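Hypothetical UPF0334 kinase-like protein AQ_1292 (Aquifex aeolicus, PDB 1YE8) hydrolyses nucleoside triphosphates, acting on ATP, GTP, CTP, TTP and UTP and releasing phosphate, but shows no kinase activity. Local coordinates at residues R48-T51 and K55-I58; S66-G71 and E112-K117; T136-I139 and L145-E148. One frame throughout, in Å; residues are numbered along the deposited sequence.

Contact 1: residues R48-T51 and K55-I58; sequences RIIT and KKKI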
# COMPACT_ATOMS: atom_id res chain seq x y z
N ARG A 48 -0.16 -10.82 -5.93
CA ARG A 48 -1.50 -10.51 -6.40
C ARG A 48 -1.98 -9.21 -5.78
O ARG A 48 -1.91 -9.05 -4.57
CB ARG A 48 -2.46 -11.66 -6.01
CG ARG A 48 -3.80 -11.63 -6.70
CD ARG A 48 -4.75 -12.75 -6.29
NE ARG A 48 -4.08 -13.89 -5.68
CZ ARG A 48 -3.94 -15.10 -6.25
NH1 ARG A 48 -4.41 -15.36 -7.46
NH2 ARG A 48 -3.31 -16.05 -5.58
N ILE A 49 -2.46 -8.29 -6.59
CA ILE A 49 -3.13 -7.09 -6.05
C ILE A 49 -4.57 -7.48 -5.75
O ILE A 49 -5.22 -8.17 -6.54
CB ILE A 49 -3.02 -5.87 -7.04
CG1 ILE A 49 -3.82 -4.68 -6.49
CG2 ILE A 49 -3.45 -6.25 -8.46
CD1 ILE A 49 -3.53 -3.35 -7.17
N ILE A 50 -5.06 -7.08 -4.57
CA ILE A 50 -6.44 -7.33 -4.17
C ILE A 50 -7.01 -5.98 -3.74
O ILE A 50 -6.44 -5.33 -2.88
CB ILE A 50 -6.50 -8.34 -3.01
CG1 ILE A 50 -5.81 -9.65 -3.44
CG2 ILE A 50 -7.96 -8.56 -2.59
CD1 ILE A 50 -5.95 -10.84 -2.48
N THR A 51 -8.11 -5.54 -4.37
CA THR A 51 -8.71 -4.28 -3.97
C THR A 51 -9.72 -4.43 -2.85
O THR A 51 -10.16 -5.53 -2.53
CB THR A 51 -9.35 -3.53 -5.14
OG1 THR A 51 -10.59 -4.19 -5.47
CG2 THR A 51 -8.46 -3.56 -6.40
N LYS A 55 -11.55 -7.23 -6.22
CA LYS A 55 -10.94 -7.51 -7.51
C LYS A 55 -9.50 -7.97 -7.28
O LYS A 55 -8.81 -7.41 -6.43
CB LYS A 55 -10.99 -6.29 -8.45
CG LYS A 55 -12.39 -5.72 -8.68
CD LYS A 55 -13.32 -6.65 -9.41
CE LYS A 55 -14.69 -5.98 -9.55
NZ LYS A 55 -14.73 -5.03 -10.69
N LYS A 56 -9.08 -8.99 -8.02
CA LYS A 56 -7.77 -9.62 -7.83
C LYS A 56 -7.05 -9.87 -9.15
O LYS A 56 -7.68 -10.23 -10.15
CB LYS A 56 -7.90 -10.95 -7.08
CG LYS A 56 -8.79 -10.91 -5.86
CD LYS A 56 -8.99 -12.28 -5.27
CE LYS A 56 -10.04 -12.22 -4.20
NZ LYS A 56 -9.64 -11.34 -3.07
N LYS A 57 -5.73 -9.69 -9.16
CA LYS A 57 -4.93 -10.02 -10.34
C LYS A 57 -3.48 -10.24 -9.97
O LYS A 57 -2.89 -9.43 -9.24
CB LYS A 57 -5.01 -8.91 -11.39
CG LYS A 57 -4.38 -9.32 -12.73
CD LYS A 57 -4.75 -8.37 -13.86
CE LYS A 57 -6.22 -8.41 -14.17
NZ LYS A 57 -6.64 -9.72 -14.73
N ILE A 58 -2.89 -11.32 -10.48
CA ILE A 58 -1.45 -11.53 -10.36
C ILE A 58 -0.75 -10.54 -11.28
O ILE A 58 -0.96 -10.54 -12.49
CB ILE A 58 -1.03 -12.98 -10.72
CG1 ILE A 58 -1.66 -13.96 -9.72
CG2 ILE A 58 0.50 -13.10 -10.70
CD1 ILE A 58 -1.42 -15.45 -10.06

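Contact 2: residues S66-G71 and E112-K117; sequences SKKLVG and ELFSKK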
# COMPACT_ATOMS: atom_id res chain seq x y z
N SER A 66 9.40 -10.34 -18.40
CA SER A 66 9.33 -8.89 -18.30
C SER A 66 10.69 -8.22 -18.35
O SER A 66 11.67 -8.83 -17.94
CB SER A 66 8.63 -8.48 -16.99
OG SER A 66 8.37 -7.09 -16.98
N LYS A 67 10.72 -6.98 -18.82
CA LYS A 67 11.90 -6.13 -18.68
C LYS A 67 11.98 -5.56 -17.26
O LYS A 67 13.04 -5.10 -16.84
CB LYS A 67 11.89 -5.00 -19.71
CG LYS A 67 13.26 -4.70 -20.33
CD LYS A 67 13.28 -3.32 -21.00
CE LYS A 67 13.90 -3.37 -22.40
NZ LYS A 67 15.30 -2.86 -22.44
N LYS A 68 10.86 -5.59 -16.54
CA LYS A 68 10.78 -5.05 -15.19
C LYS A 68 10.89 -6.23 -14.23
O LYS A 68 9.96 -7.04 -14.11
CB LYS A 68 9.47 -4.26 -14.98
CG LYS A 68 9.15 -3.26 -16.10
CD LYS A 68 10.25 -2.24 -16.32
CE LYS A 68 10.12 -1.57 -17.69
NZ LYS A 68 11.43 -1.34 -18.38
N LEU A 69 12.05 -6.33 -13.59
CA LEU A 69 12.37 -7.49 -12.77
C LEU A 69 12.71 -7.09 -11.35
O LEU A 69 13.41 -6.10 -11.14
CB LEU A 69 13.58 -8.24 -13.36
CG LEU A 69 13.40 -8.89 -14.73
CD1 LEU A 69 14.75 -9.33 -15.32
CD2 LEU A 69 12.43 -10.08 -14.68
N VAL A 70 12.22 -7.86 -10.39
CA VAL A 70 12.73 -7.82 -9.01
C VAL A 70 13.15 -9.25 -8.70
O VAL A 70 12.30 -10.11 -8.46
CB VAL A 70 11.68 -7.29 -8.00
CG1 VAL A 70 12.23 -7.35 -6.57
CG2 VAL A 70 11.23 -5.87 -8.36
N GLY A 71 14.47 -9.48 -8.71
CA GLY A 71 15.02 -10.83 -8.65
C GLY A 71 14.45 -11.69 -9.77
O GLY A 71 14.60 -11.36 -10.96
N GLU A 112 5.72 -2.27 -7.50
CA GLU A 112 4.65 -1.34 -7.84
C GLU A 112 5.19 -0.07 -8.50
O GLU A 112 4.55 0.52 -9.38
CB GLU A 112 3.85 -0.99 -6.58
CG GLU A 112 3.14 -2.20 -5.98
CD GLU A 112 3.97 -3.00 -4.98
OE1 GLU A 112 5.17 -2.74 -4.74
OE2 GLU A 112 3.37 -3.93 -4.39
N LEU A 113 6.38 0.34 -8.08
CA LEU A 113 6.96 1.62 -8.49
C LEU A 113 7.48 1.61 -9.94
O LEU A 113 7.86 2.66 -10.44
CB LEU A 113 8.03 2.09 -7.49
CG LEU A 113 7.42 2.56 -6.16
CD1 LEU A 113 8.50 2.70 -5.10
CD2 LEU A 113 6.66 3.87 -6.28
N PHE A 114 7.45 0.46 -10.61
CA PHE A 114 7.71 0.44 -12.05
C PHE A 114 6.63 1.19 -12.83
O PHE A 114 6.85 1.59 -13.97
CB PHE A 114 7.80 -0.99 -12.58
CG PHE A 114 9.09 -1.68 -12.28
CD1 PHE A 114 10.28 -1.24 -12.85
CD2 PHE A 114 9.11 -2.80 -11.48
CE1 PHE A 114 11.49 -1.92 -12.58
CE2 PHE A 114 10.30 -3.48 -11.22
CZ PHE A 114 11.48 -3.03 -11.76
N SER A 115 5.47 1.43 -12.21
CA SER A 115 4.38 2.15 -12.88
C SER A 115 4.49 3.65 -12.66
O SER A 115 4.39 4.12 -11.52
CB SER A 115 3.03 1.64 -12.36
OG SER A 115 2.00 2.57 -12.61
N LYS A 116 4.69 4.40 -13.74
CA LYS A 116 4.76 5.86 -13.68
C LYS A 116 3.43 6.41 -13.19
O LYS A 116 3.39 7.32 -12.36
CB LYS A 116 5.12 6.45 -15.05
CG LYS A 116 5.04 7.97 -15.10
CD LYS A 116 5.88 8.58 -16.22
CE LYS A 116 5.49 10.03 -16.50
NZ LYS A 116 5.48 10.89 -15.27
N LYS A 117 2.33 5.87 -13.69
CA LYS A 117 1.03 6.32 -13.26
C LYS A 117 0.88 6.16 -11.74
O LYS A 117 0.36 7.05 -11.07
CB LYS A 117 -0.09 5.54 -13.97
CG LYS A 117 -0.25 5.87 -15.45
CD LYS A 117 -1.35 5.01 -16.03
CE LYS A 117 -1.42 5.10 -17.55
NZ LYS A 117 -2.56 4.28 -18.06

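Contact 3: residues T136-I139 and L145-E148; sequences TIPI and LVKE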
# COMPACT_ATOMS: atom_id res chain seq x y z
N THR A 136 2.11 1.14 3.09
CA THR A 136 3.29 0.42 3.52
C THR A 136 4.46 0.74 2.59
O THR A 136 4.28 1.02 1.39
CB THR A 136 3.06 -1.10 3.49
OG1 THR A 136 2.65 -1.49 2.18
CG2 THR A 136 1.92 -1.47 4.44
N ILE A 137 5.66 0.68 3.16
CA ILE A 137 6.90 0.80 2.40
C ILE A 137 7.90 -0.21 2.92
O ILE A 137 7.86 -0.59 4.09
CB ILE A 137 7.52 2.24 2.48
CG1 ILE A 137 7.75 2.67 3.94
CG2 ILE A 137 6.69 3.23 1.68
CD1 ILE A 137 8.51 3.97 4.05
N PRO A 138 8.83 -0.62 2.05
CA PRO A 138 9.90 -1.50 2.51
C PRO A 138 10.82 -0.79 3.49
O PRO A 138 10.81 0.44 3.61
CB PRO A 138 10.63 -1.89 1.20
CG PRO A 138 10.20 -0.92 0.19
CD PRO A 138 8.93 -0.28 0.62
N ILE A 139 11.58 -1.59 4.24
CA ILE A 139 12.46 -1.03 5.27
C ILE A 139 13.74 -0.42 4.69
O ILE A 139 14.40 0.40 5.34
CB ILE A 139 12.77 -2.10 6.36
CG1 ILE A 139 13.32 -1.48 7.65
CG2 ILE A 139 13.70 -3.18 5.83
CD1 ILE A 139 12.35 -0.57 8.40
N LEU A 145 11.17 7.23 -4.32
CA LEU A 145 9.86 7.54 -3.75
C LEU A 145 9.65 6.86 -2.38
O LEU A 145 8.97 7.41 -1.53
CB LEU A 145 8.71 7.21 -4.74
CG LEU A 145 7.27 7.58 -4.35
CD1 LEU A 145 7.10 8.98 -3.75
CD2 LEU A 145 6.36 7.41 -5.57
N VAL A 146 10.27 5.70 -2.16
CA VAL A 146 10.24 5.07 -0.85
C VAL A 146 10.91 5.98 0.18
O VAL A 146 10.35 6.20 1.27
CB VAL A 146 10.89 3.66 -0.87
CG1 VAL A 146 11.07 3.12 0.54
CG2 VAL A 146 10.05 2.67 -1.71
N LYS A 147 12.07 6.54 -0.16
CA LYS A 147 12.78 7.47 0.74
C LYS A 147 11.93 8.70 1.03
O LYS A 147 11.81 9.14 2.18
CB LYS A 147 14.11 7.89 0.14
CG LYS A 147 15.09 8.50 1.15
CD LYS A 147 16.36 9.00 0.46
CE LYS A 147 17.50 8.00 0.56
NZ LYS A 147 18.79 8.52 0.01
N GLU A 148 11.31 9.23 -0.02
CA GLU A 148 10.44 10.40 0.07
C GLU A 148 9.29 10.17 1.05
O GLU A 148 8.96 11.03 1.86
CB GLU A 148 9.92 10.71 -1.33
CG GLU A 148 9.00 11.91 -1.43
CD GLU A 148 8.55 12.19 -2.85
OE1 GLU A 148 9.39 12.08 -3.77
OE2 GLU A 148 7.37 12.55 -3.04

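Contact 1: residues R48-T51 and K55-I58
R48 and K56 meet on one face of a beta hairpin formed by strands 46-51 and 56-61, the CD of R48 lying 3.7 Å from the CB of K56. R48-I58 and I50-K56 are antiparallel non-hydrogen-bonded pairs, which puts these four side chains on the same face. R48 leaves its backbone extended, then folds sharply at chi3 (-20°), and this bend carries the guanidinium over I58, one of its faces covering CG1 with NH1 3.8 Å from that atom. K56 runs straight until chi4 (-63°), where the turn brings its ammonium back over I50, NZ to CG2 3.3 Å. R48 NE and K56 NZ, like charges, stay 6.7 Å apart. Between these pairs, I49 and K57 form the hydrogen-bonded pair, with I49 N to K57 O at 2.9 Å and K57 N to I49 O at 3.1 Å. Their side chains occupy the other face, where both touch helix 77-97. At the turn, T51 N donates to K55 O at 2.9 Å. A chi1 of 75° directs T51 OG1 into the turn, where its main partner is E53 N; the longer second bond comes from K55 N, 3.3 Å from T51 OG1.

Contact 2: residues S66-G71 and E112-K117
F114 turns one ring face to K68 and its edge to L69 and V70, joining the edge strand 69-70 of the antiparallel sheet to the loop that leads into helix 116-126. An ST turn shapes the first segment and an N-cap the second. The main interaction is a CH-pi contact: K68 CB stands 3.6 Å from the F114 ring centroid and only 5° off the ring normal, so it sits squarely over the middle of one face. From there the lysine does not leave at once. The bend at chi2 (-58°) folds its chain back along the same ring, and CD comes to 3.6 Å from F114 CD1, while the end of the side chain leads away from the contact. The other two residues of the strand segment meet the edge of the ring near its plane. V70 CG2 touches CE2 at 3.8 Å, and L69 O lies 3.7 Å from CZ; the L69 side chain points away, which leaves its backbone to face the ring. No hydrogen bond crosses between the segments, so the join rests on packing around this one phenylalanine, which also touches V77 of helix 77-97. With an alanine in place of F114, K68 CB would probably lose the ring face beneath it and V70 CG2 its apolar neighbour, opening a gap between strand and loop. Each backbone is held by its own polar contacts. K68 N donates to S66 OG at 2.9 Å, closing the ST turn at the very residue that covers the ring, and S66 OG also bonds V75 O. On the other side, S115 N reaches E112 O at 3.1 Å, and S115, N-cap of helix 116-126, bonds F118 N through OG.

Contact 3: residues T136-I139 and L145-E148
The puckered pyrrolidine ring of P138 has both methyls of V146 on the same side: CG1 stands obliquely above that face, and CG2 lies lower, out beyond the CD-CG edge. The setting is a strand-loop-helix unit of the RecA-like P-loop NTPase core, in which strand 132-136 of the parallel sheet ends and the following loop packs against helix 144-150. P138 CD is 3.9 Å from V146 CG2 and 4.0 Å from V146 CG1, near-equal separations that place the CD corner across the fork of the valine. CG of the ring lies barely farther from the same two methyls. E107, predicted to belong to the ATP site, also touches the proline. V146 directs its side chain at the loop, with CG1 anti to the backbone N (chi1 170°), so CG1 meets both loop residues, 4.1 Å from I137 CB, while CG2 meets P138 alone of the two. No hydrogen bond joins the two segments, and the contact is a small apolar one in the interior. The polar backbone of the loop is met by neighbours instead: I137 O accepts from T6 OG1, on strand 2-6, and P138 O from R150 NH2, at the end of the same helix. The P138 side chain is about 6 Å from that of K13, a sodium ligand in this structure and part of the inferred ATP-binding P-loop, and about 7 Å from a bound sodium ion. With chi1 at 56° and chi2 extended (173°), I137 CD1 reaches past the valine side chain to within 4.0 Å of V146 O.

How the contacts relate
Along the chain the three contacts come in series, contact 1 closing before contact 2 opens and contact 2 before contact 3. Contacts 1 and 2 reach the same antiparallel sheet, the first in its middle and the second at edge strand 69-70, with centres 16 Å apart and no touch. Contact 3 lies at the end of strand 132-136 of the parallel sheet, where its loop meets helix 144-150, about 21 Å from contact 1 between centres. Contacts 2 and 3 do meet: L113 CD2 packs on L145 CD2 at 3.6 Å. L113 thus packs on helix 144-150 while the adjacent F114 packs on strand 69-70, so this short loop connects the sheet edge with the nucleotide-binding core.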